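Rhamnosidase B (Bacillus sp., PDB 2OKX) hydrolyses terminal, non-reducing alpha-L-rhamnose residues from alpha-L-rhamnosides, as a glycoside hydrolase of family 78. Local coordinates at residues 565-569 / 570-574; 99-102 / 103-106; 549-552 / 553-556. All coordinates share one frame; numbering follows the deposited sequence.

Contact 1. Residues 565-569 / 570-574; sequences FVDCP and SYEQV
Asp-567 and Val-574 hold each other twice. The backbone N of Asp-567 donates to Val-574 O at 2.8 Å, and Val-574 N returns a 3.1 Å bond to Asp-567 OD1, meeting this oxygen nearly end-on to its C-O bond. The carboxylate can fold back because its CG sits between the backbone N and the carbonyl carbon (chi1 58°). At the other end of the turn, Gln-573 NE2 reaches Pro-569 O at 2.8 Å, coming from above the carbonyl plane, and Cys-568 SG accepts a long bond from Glu-572 N (3.5 Å). The second oxygen, Asp-567 OD2, lies 3.2 Å from Glu-572 OE2, with the two carboxylates turned 71° apart. Both acids bind a glycerol, consistent with a sugar-binding pocket, while Trp-576 NE1 and Arg-858 take up the oxygens of Glu-572. Packing is lighter: Val-566 CG1 rests on Gln-573 O at 3.5 Å, and Cys-568 SG touches Tyr-571 CB. The loop, which connects helix 544-559 to helix 577-590, is buried, with Phe-565 set against helix 595-603 and Pro-569 against strand 446-448.

Contact 2. Residues 99-102 / 103-106; sequences VSNF and YYLR
Asn-101 folds its side chain back over the turn to Tyr-103, and its OD1 accepts the backbone N-H of Tyr-103 at 2.8 Å, tilted 20° from the carbonyl plane: an Asx turn. The carboxamide gets there because CG stands between the backbone N and the carbonyl carbon (chi1 57°). The same oxygen lies 3.2 Å from Tyr-104 CB and 3.3 Å from Tyr-103 CD1, so two aromatic residues crowd round one amide. Tyr-103, at the tip, is partly exposed, and its hydroxyl bonds Gln-148. Just behind it the Asn-101 N-H donates almost straight to Tyr-104 O (2.9 Å, 177°), in the carbonyl plane, and the chain reverses. Tyr-104 brings the edge of its ring to Val-99 O, 3.5 Å from CD1, while its hydroxyl is bonded to Asp-47. Replacing Asn-101 with an alanine would probably leave the Tyr-103 amide without its acceptor and open a gap beside both tyrosines.

The far end is looser. Ser-100 OG accepts from Arg-106 N at 3.0 Å, and beyond that point the extended, partly exposed arginine leaves the turn for Asn-235 and Ser-18. The turn is therefore closed by a mixture of backbone and side-chain acceptors, Asn-101 standing in where the turn's own carbonyls do not serve, while the tyrosine hydroxyls and the guanidinium are spent on neighbouring parts of the protein.

Contact 3. Residues 549-552 / 553-556; sequences TWEI and SRHT
Trp-550 and Arg-554, one helical turn apart, both swing CG anti to the backbone N (chi1 -168° and -165°), which sends them along the same flank of the helix. The arginine then bends at its second and third torsions, so that its guanidinium folds back against the indole instead of reaching straight out. Trp-550 CZ3 sits over one face of that group, 3.5 Å from Arg-554 NH2 and offset toward the rim, with the two planes 77° apart. The guanidinium's edge is used by Glu-551: NH1 gives a nearly straight 2.9 Å bond to Glu-551 OE2 on the syn side of the carboxylate, forming a salt bridge. The acid lies alongside the arginine, pointing the same way, and with indole on one side and carboxylate at the rim the rotation of the guanidinium is fixed.

These residues lie on helix 544-559, within the six-hairpin glycosidase domain, which in this clan forms an (alpha/alpha)6 barrel. Its regular i to i+4 bonds are doubled twice by hydroxyls. Ser-553 OG and Ser-553 N reach Thr-549 O from opposite faces of its plane, the hydroxyl at 2.8 Å. Three residues on, Thr-556 repeats the pattern: its OG1 donates to Ile-552 O at 2.6 Å and also bonds Cys-839 N. Trp-550 and Arg-554 pack on Val-590 of helix 577-590, while Thr-549 faces helices 817-833 and 868-876.

Along the chain, contact 2 comes first, closing the tight turn in the connection between strands 87-96 and 110-117 of the N-terminal domain. Contact 3 follows some 440 residues later, within a single helix, 544-559, and contact 1 closes a turn within the loop that leads from that helix to helix 577-590. The three are in series; none nests in or crosses another. In space, contacts 1 and 2 meet: Phe-102 and Tyr-103 pack against Val-574 and the backbone oxygens of 572-573, tying the N-terminal domain to the barrel. Contact 3 stays about 6 Å from contact 1 at the nearest atoms, yet His-555 and Pro-569 both meet Glu-446.

Contact 1. Residues 565-569 / 570-574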
# COMPACT_ATOMS: atom_id res chain seq x y z
N PHE A 565 6.76 0.82 -7.17
CA PHE A 565 6.62 -0.45 -6.47
C PHE A 565 5.84 -0.04 -5.22
O PHE A 565 5.94 1.11 -4.79
CB PHE A 565 7.98 -1.00 -6.04
CG PHE A 565 8.78 -1.61 -7.15
CD1 PHE A 565 9.93 -0.98 -7.62
CD2 PHE A 565 8.39 -2.81 -7.73
CE1 PHE A 565 10.69 -1.55 -8.65
CE2 PHE A 565 9.13 -3.39 -8.76
CZ PHE A 565 10.29 -2.75 -9.22
N VAL A 566 5.06 -0.95 -4.65
CA VAL A 566 4.34 -0.64 -3.42
C VAL A 566 4.48 -1.82 -2.49
O VAL A 566 4.80 -2.93 -2.92
CB VAL A 566 2.82 -0.35 -3.67
CG1 VAL A 566 2.66 0.90 -4.50
CG2 VAL A 566 2.16 -1.54 -4.36
N ASP A 567 4.29 -1.59 -1.20
CA ASP A 567 4.40 -2.65 -0.21
C ASP A 567 3.29 -3.68 -0.43
O ASP A 567 3.54 -4.89 -0.40
CB ASP A 567 4.33 -2.07 1.21
CG ASP A 567 3.06 -1.28 1.48
OD1 ASP A 567 2.54 -0.65 0.54
OD2 ASP A 567 2.58 -1.28 2.64
N CYS A 568 2.07 -3.20 -0.64
CA CYS A 568 0.92 -4.07 -0.87
C CYS A 568 -0.21 -3.32 -1.58
O CYS A 568 -0.25 -2.09 -1.58
CB CYS A 568 0.41 -4.64 0.46
SG CYS A 568 -0.11 -3.39 1.67
N PRO A 569 -1.13 -4.06 -2.21
CA PRO A 569 -2.25 -3.44 -2.93
C PRO A 569 -3.49 -3.16 -2.07
O PRO A 569 -4.37 -2.40 -2.47
CB PRO A 569 -2.55 -4.47 -4.01
CG PRO A 569 -2.36 -5.76 -3.26
CD PRO A 569 -1.07 -5.51 -2.48
N SER A 570 -3.55 -3.77 -0.89
CA SER A 570 -4.70 -3.58 -0.01
C SER A 570 -4.57 -2.46 1.01
O SER A 570 -5.07 -1.35 0.79
CB SER A 570 -5.03 -4.90 0.71
OG SER A 570 -3.92 -5.36 1.46
N TYR A 571 -3.89 -2.73 2.12
CA TYR A 571 -3.75 -1.74 3.19
C TYR A 571 -3.08 -0.41 2.86
O TYR A 571 -3.59 0.64 3.27
CB TYR A 571 -3.02 -2.34 4.40
CG TYR A 571 -3.75 -3.50 5.05
CD1 TYR A 571 -3.60 -4.80 4.58
CD2 TYR A 571 -4.65 -3.27 6.09
CE1 TYR A 571 -4.32 -5.85 5.13
CE2 TYR A 571 -5.39 -4.31 6.65
CZ TYR A 571 -5.22 -5.60 6.16
OH TYR A 571 -5.98 -6.63 6.67
N GLU A 572 -1.98 -0.42 2.12
CA GLU A 572 -1.26 0.83 1.87
C GLU A 572 -1.06 1.37 0.45
O GLU A 572 -1.31 2.55 0.21
CB GLU A 572 0.09 0.75 2.58
CG GLU A 572 0.01 0.04 3.94
CD GLU A 572 1.22 0.28 4.83
OE1 GLU A 572 1.40 -0.48 5.81
OE2 GLU A 572 1.98 1.23 4.56
N GLN A 573 -0.61 0.52 -0.48
CA GLN A 573 -0.36 0.97 -1.85
C GLN A 573 0.70 2.07 -1.80
O GLN A 573 0.69 3.01 -2.60
CB GLN A 573 -1.65 1.51 -2.49
CG GLN A 573 -2.72 0.44 -2.76
CD GLN A 573 -4.09 1.03 -3.06
OE1 GLN A 573 -4.21 2.08 -3.70
NE2 GLN A 573 -5.14 0.33 -2.63
N VAL A 574 1.63 1.92 -0.86
CA VAL A 574 2.71 2.88 -0.64
C VAL A 574 4.07 2.41 -1.15
O VAL A 574 4.43 1.24 -1.00
CB VAL A 574 2.85 3.20 0.87
CG1 VAL A 574 4.08 4.06 1.12
CG2 VAL A 574 1.60 3.93 1.36

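Contact 2. Residues 99-102 / 103-106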
# COMPACT_ATOMS: atom_id res chain seq x y z
N VAL A 99 -6.18 16.36 2.22
CA VAL A 99 -5.52 15.79 3.38
C VAL A 99 -4.27 15.06 2.90
O VAL A 99 -4.32 14.35 1.90
CB VAL A 99 -6.45 14.77 4.10
CG1 VAL A 99 -5.73 14.12 5.26
CG2 VAL A 99 -7.71 15.47 4.58
N SER A 100 -3.16 15.23 3.61
CA SER A 100 -1.92 14.56 3.22
C SER A 100 -1.96 13.08 3.57
O SER A 100 -2.66 12.67 4.50
CB SER A 100 -0.72 15.21 3.92
OG SER A 100 -0.53 16.56 3.51
N ASN A 101 -1.21 12.26 2.82
CA ASN A 101 -1.12 10.83 3.11
C ASN A 101 0.27 10.31 2.73
O ASN A 101 1.19 11.11 2.53
CB ASN A 101 -2.23 10.02 2.40
CG ASN A 101 -2.25 10.21 0.89
OD1 ASN A 101 -1.21 10.17 0.23
ND2 ASN A 101 -3.45 10.37 0.34
N PHE A 102 0.44 9.00 2.65
CA PHE A 102 1.74 8.40 2.34
C PHE A 102 2.15 8.43 0.86
O PHE A 102 3.23 7.95 0.52
CB PHE A 102 1.79 6.94 2.82
CG PHE A 102 1.77 6.77 4.32
CD1 PHE A 102 1.16 7.71 5.15
CD2 PHE A 102 2.28 5.61 4.89
CE1 PHE A 102 1.03 7.48 6.53
CE2 PHE A 102 2.16 5.37 6.26
CZ PHE A 102 1.53 6.31 7.08
N TYR A 103 1.29 8.96 -0.01
CA TYR A 103 1.64 9.07 -1.42
C TYR A 103 1.10 10.35 -2.06
O TYR A 103 0.95 10.45 -3.28
CB TYR A 103 1.17 7.83 -2.22
CG TYR A 103 -0.26 7.35 -2.03
CD1 TYR A 103 -1.35 8.16 -2.39
CD2 TYR A 103 -0.53 6.06 -1.56
CE1 TYR A 103 -2.66 7.68 -2.29
CE2 TYR A 103 -1.83 5.58 -1.47
CZ TYR A 103 -2.89 6.39 -1.83
OH TYR A 103 -4.18 5.91 -1.76
N TYR A 104 0.85 11.34 -1.21
CA TYR A 104 0.34 12.63 -1.64
C TYR A 104 0.56 13.68 -0.56
O TYR A 104 0.25 13.45 0.61
CB TYR A 104 -1.16 12.53 -1.97
CG TYR A 104 -1.83 13.87 -2.13
CD1 TYR A 104 -2.56 14.44 -1.08
CD2 TYR A 104 -1.71 14.60 -3.31
CE1 TYR A 104 -3.14 15.71 -1.20
CE2 TYR A 104 -2.28 15.87 -3.44
CZ TYR A 104 -2.99 16.42 -2.39
OH TYR A 104 -3.55 17.67 -2.52
N LEU A 105 1.10 14.83 -0.95
CA LEU A 105 1.32 15.93 -0.01
C LEU A 105 0.29 17.00 -0.34
O LEU A 105 0.22 17.47 -1.48
CB LEU A 105 2.74 16.48 -0.13
CG LEU A 105 3.86 15.60 0.45
CD1 LEU A 105 4.13 14.41 -0.46
CD2 LEU A 105 5.12 16.43 0.61
N ARG A 106 -0.50 17.38 0.65
CA ARG A 106 -1.55 18.38 0.45
C ARG A 106 -1.08 19.63 -0.28
O ARG A 106 -0.09 20.26 0.09
CB ARG A 106 -2.16 18.79 1.79
CG ARG A 106 -3.47 19.56 1.62
CD ARG A 106 -3.95 20.21 2.91
NE ARG A 106 -5.27 20.81 2.72
CZ ARG A 106 -5.93 21.49 3.64
NH1 ARG A 106 -5.39 21.68 4.84
NH2 ARG A 106 -7.13 21.98 3.38

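Contact 3. Residues 549-552 / 553-556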
# COMPACT_ATOMS: atom_id res chain seq x y z
N THR A 549 5.01 -21.96 -5.74
CA THR A 549 5.58 -20.86 -4.97
C THR A 549 6.07 -19.78 -5.92
O THR A 549 5.99 -18.60 -5.61
CB THR A 549 6.75 -21.31 -4.04
OG1 THR A 549 7.89 -21.67 -4.84
CG2 THR A 549 6.34 -22.51 -3.19
N TRP A 550 6.57 -20.20 -7.08
CA TRP A 550 7.05 -19.25 -8.09
C TRP A 550 5.85 -18.48 -8.64
O TRP A 550 5.90 -17.26 -8.84
CB TRP A 550 7.75 -19.98 -9.24
CG TRP A 550 8.52 -19.05 -10.15
CD1 TRP A 550 9.82 -18.64 -10.01
CD2 TRP A 550 8.02 -18.38 -11.31
NE1 TRP A 550 10.16 -17.75 -11.01
CE2 TRP A 550 9.07 -17.57 -11.82
CE3 TRP A 550 6.78 -18.37 -11.96
CZ2 TRP A 550 8.91 -16.77 -12.95
CZ3 TRP A 550 6.62 -17.57 -13.09
CH2 TRP A 550 7.68 -16.78 -13.57
N GLU A 551 4.77 -19.21 -8.90
CA GLU A 551 3.54 -18.63 -9.44
C GLU A 551 2.99 -17.53 -8.52
O GLU A 551 2.67 -16.44 -8.98
CB GLU A 551 2.51 -19.75 -9.62
CG GLU A 551 1.28 -19.37 -10.42
CD GLU A 551 1.60 -19.02 -11.87
OE1 GLU A 551 2.45 -19.70 -12.48
OE2 GLU A 551 1.00 -18.06 -12.38
N ILE A 552 2.87 -17.80 -7.22
CA ILE A 552 2.34 -16.76 -6.34
C ILE A 552 3.33 -15.62 -6.15
O ILE A 552 2.94 -14.48 -5.93
CB ILE A 552 1.89 -17.32 -4.96
CG1 ILE A 552 3.07 -17.86 -4.17
CG2 ILE A 552 0.83 -18.39 -5.16
CD1 ILE A 552 2.70 -18.25 -2.74
N SER A 553 4.62 -15.92 -6.26
CA SER A 553 5.64 -14.88 -6.12
C SER A 553 5.53 -13.92 -7.30
O SER A 553 5.67 -12.70 -7.14
CB SER A 553 7.05 -15.50 -6.09
OG SER A 553 7.26 -16.25 -4.90
N ARG A 554 5.29 -14.46 -8.49
CA ARG A 554 5.16 -13.65 -9.69
C ARG A 554 3.89 -12.78 -9.58
O ARG A 554 3.91 -11.59 -9.89
CB ARG A 554 5.06 -14.56 -10.92
CG ARG A 554 5.27 -13.87 -12.28
CD ARG A 554 4.00 -13.82 -13.11
NE ARG A 554 3.34 -15.12 -13.30
CZ ARG A 554 3.58 -15.99 -14.28
NH1 ARG A 554 2.90 -17.13 -14.32
NH2 ARG A 554 4.49 -15.74 -15.21
N HIS A 555 2.79 -13.39 -9.14
CA HIS A 555 1.55 -12.64 -9.02
C HIS A 555 1.65 -11.52 -7.98
O HIS A 555 1.16 -10.42 -8.19
CB HIS A 555 0.39 -13.58 -8.66
CG HIS A 555 -0.95 -12.94 -8.78
ND1 HIS A 555 -1.39 -12.33 -9.94
CD2 HIS A 555 -1.95 -12.78 -7.88
CE1 HIS A 555 -2.59 -11.83 -9.75
NE2 HIS A 555 -2.96 -12.09 -8.50
N THR A 556 2.31 -11.81 -6.86
CA THR A 556 2.48 -10.82 -5.80
C THR A 556 3.24 -9.60 -6.34
O THR A 556 2.88 -8.45 -6.07
CB THR A 556 3.28 -11.39 -4.62
OG1 THR A 556 2.64 -12.58 -4.14
CG2 THR A 556 3.37 -10.36 -3.49